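Local coordinates for protein methylmalonyl-CoA carboxyltransferase 12S subunit (Propionibacterium freudenreichii, PDB 1ON9) that transfers the carboxyl group of methylmalonyl-CoA to the biotin of the 1.3S subunit, forming propanoyl-CoA within a hexameric transcarboxylase core, at residues Pro169-Ile174 against Phe191-Lys196. Residues are numbered along the deposited sequence; the frame is centred on the assembly and turned at random.
Sequences PQIAII and FIIMTK
On one face of the sheet, I193 CD1 stands out and meets I171 CG2 of the neighbouring strand at 3.9 Å, the side chains crossing at an angle; it also touches I173 CG1, so a single methyl sits against two neighbours. Helix 241-253 lies over this face, with L251 against I171 and F191, and A244 against I173. The F191 ring, on the same face, meets F356 and H235 edge-to-face. On the reverse face, I174 crosses I192, CD1 to CG2 at 3.5 Å. I174 CG1 lies beside its own backbone N (chi1 -54°); with the chain extended beyond CG1, CD1 is carried back toward I192, while I174 CB rests on M194 CG at 3.9 Å.

Between the faces run the parallel strands, their axes 4.7 Å apart at closest approach. A172 N donates to F191 O and A172 O accepts from I193 N, both 2.8 Å and nearly straight (172° and 174°). I174 N donates to I193 O in a visibly bent bond; I174 O accepts from T195 N at 3.0 Å. The ladder starts slacker, F191 N to Q170 O being 3.3 Å. There Q170 NE2 bonds N161 O; at the far end T195 OG1 bonds K197 N.

In this crotonase-like N-terminal half, A172 and I174 bond 191-195 while I171 and I173 bond strand 133-139: backbone polarity is largely met within the sheet, letting apolar side chains be buried on both faces.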
loop_
_atom_site.group_PDB
_atom_site.type_symbol
_atom_site.label_atom_id
_atom_site.label_comp_id
_atom_site.label_asym_id
_atom_site.label_seq_id
_atom_site.Cartn_x
_atom_site.Cartn_y
_atom_site.Cartn_z
ATOM N N PRO E 169 2.320 -22.226 9.058
ATOM C CA PRO E 169 2.037 -23.074 10.212
ATOM C C PRO E 169 3.310 -23.721 10.734
ATOM O O PRO E 169 4.147 -24.175 9.954
ATOM C CB PRO E 169 1.056 -24.117 9.657
ATOM C CG PRO E 169 0.489 -23.483 8.436
ATOM C CD PRO E 169 1.672 -22.761 7.847
ATOM N N GLN E 170 3.452 -23.745 12.057
ATOM C CA GLN E 170 4.607 -24.359 12.698
ATOM C C GLN E 170 4.095 -25.475 13.589
ATOM O O GLN E 170 3.249 -25.270 14.451
ATOM C CB GLN E 170 5.375 -23.332 13.529
ATOM C CG GLN E 170 5.898 -22.182 12.703
ATOM C CD GLN E 170 6.620 -21.171 13.553
ATOM O OE1 GLN E 170 7.772 -21.367 13.895
ATOM N NE2 GLN E 170 5.930 -20.092 13.921
ATOM N N ILE E 171 4.596 -26.673 13.347
ATOM C CA ILE E 171 4.182 -27.831 14.106
ATOM C C ILE E 171 5.395 -28.388 14.812
ATOM O O ILE E 171 6.418 -28.679 14.189
ATOM C CB ILE E 171 3.565 -28.909 13.176
ATOM C CG1 ILE E 171 2.256 -28.384 12.593
ATOM C CG2 ILE E 171 3.267 -30.194 13.965
ATOM C CD1 ILE E 171 1.674 -29.245 11.469
ATOM N N ALA E 172 5.286 -28.533 16.124
ATOM C CA ALA E 172 6.394 -29.066 16.889
ATOM C C ALA E 172 6.025 -30.474 17.316
ATOM O O ALA E 172 4.908 -30.717 17.776
ATOM C CB ALA E 172 6.655 -28.196 18.126
ATOM N N ILE E 173 6.944 -31.410 17.122
ATOM C CA ILE E 173 6.708 -32.780 17.557
ATOM C C ILE E 173 7.821 -33.062 18.549
ATOM O O ILE E 173 8.996 -33.159 18.183
ATOM C CB ILE E 173 6.788 -33.820 16.413
ATOM C CG1 ILE E 173 5.725 -33.523 15.347
ATOM C CG2 ILE E 173 6.535 -35.218 16.981
ATOM C CD1 ILE E 173 6.304 -33.036 14.048
ATOM N N ILE E 174 7.449 -33.157 19.816
ATOM C CA ILE E 174 8.421 -33.410 20.863
ATOM C C ILE E 174 8.394 -34.920 21.004
ATOM O O ILE E 174 7.391 -35.510 21.432
ATOM C CB ILE E 174 8.022 -32.674 22.169
ATOM C CG1 ILE E 174 7.826 -31.181 21.844
ATOM C CG2 ILE E 174 9.122 -32.850 23.231
ATOM C CD1 ILE E 174 7.533 -30.312 23.010
ATOM N N PHE E 191 1.364 -25.709 17.120
ATOM C CA PHE E 191 0.880 -26.924 17.726
ATOM C C PHE E 191 1.983 -27.799 18.219
ATOM O O PHE E 191 2.971 -28.015 17.524
ATOM C CB PHE E 191 0.046 -27.733 16.741
ATOM C CG PHE E 191 -1.168 -27.023 16.270
ATOM C CD1 PHE E 191 -1.139 -26.268 15.104
ATOM C CD2 PHE E 191 -2.339 -27.070 17.013
ATOM C CE1 PHE E 191 -2.278 -25.560 14.680
ATOM C CE2 PHE E 191 -3.469 -26.367 16.603
ATOM C CZ PHE E 191 -3.435 -25.612 15.435
ATOM N N ILE E 192 1.817 -28.297 19.435
ATOM C CA ILE E 192 2.792 -29.218 19.966
ATOM C C ILE E 192 2.184 -30.611 20.060
ATOM O O ILE E 192 1.187 -30.816 20.755
ATOM C CB ILE E 192 3.268 -28.848 21.374
ATOM C CG1 ILE E 192 3.963 -27.480 21.357
ATOM C CG2 ILE E 192 4.223 -29.960 21.874
ATOM C CD1 ILE E 192 4.311 -26.942 22.742
ATOM N N ILE E 193 2.781 -31.557 19.346
ATOM C CA ILE E 193 2.347 -32.953 19.403
ATOM C C ILE E 193 3.463 -33.573 20.228
ATOM O O ILE E 193 4.631 -33.525 19.829
ATOM C CB ILE E 193 2.363 -33.628 18.027
ATOM C CG1 ILE E 193 1.388 -32.938 17.093
ATOM C CG2 ILE E 193 2.005 -35.108 18.179
ATOM C CD1 ILE E 193 1.641 -33.271 15.669
ATOM N N MET E 194 3.113 -34.164 21.361
ATOM C CA MET E 194 4.118 -34.722 22.240
ATOM C C MET E 194 3.924 -36.217 22.445
ATOM O O MET E 194 2.827 -36.656 22.791
ATOM C CB MET E 194 4.039 -33.988 23.577
ATOM C CG MET E 194 5.222 -34.180 24.451
ATOM S SD MET E 194 5.092 -33.174 25.932
ATOM C CE MET E 194 6.430 -33.994 26.911
ATOM N N THR E 195 4.980 -37.006 22.245
ATOM C CA THR E 195 4.825 -38.445 22.424
ATOM C C THR E 195 4.954 -38.794 23.889
ATOM O O THR E 195 5.477 -38.006 24.686
ATOM C CB THR E 195 5.876 -39.257 21.671
ATOM O OG1 THR E 195 7.147 -39.113 22.319
ATOM C CG2 THR E 195 5.958 -38.819 20.237
ATOM N N LYS E 196 4.479 -39.983 24.245
ATOM C CA LYS E 196 4.564 -40.428 25.622
ATOM C C LYS E 196 5.991 -40.800 26.008
ATOM O O LYS E 196 6.248 -41.168 27.145
ATOM C CB LYS E 196 3.614 -41.603 25.866
ATOM C CG LYS E 196 2.160 -41.144 25.914
ATOM C CD LYS E 196 1.198 -42.245 26.334
ATOM C CE LYS E 196 -0.218 -41.672 26.421
ATOM N NZ LYS E 196 -1.241 -42.689 26.751
#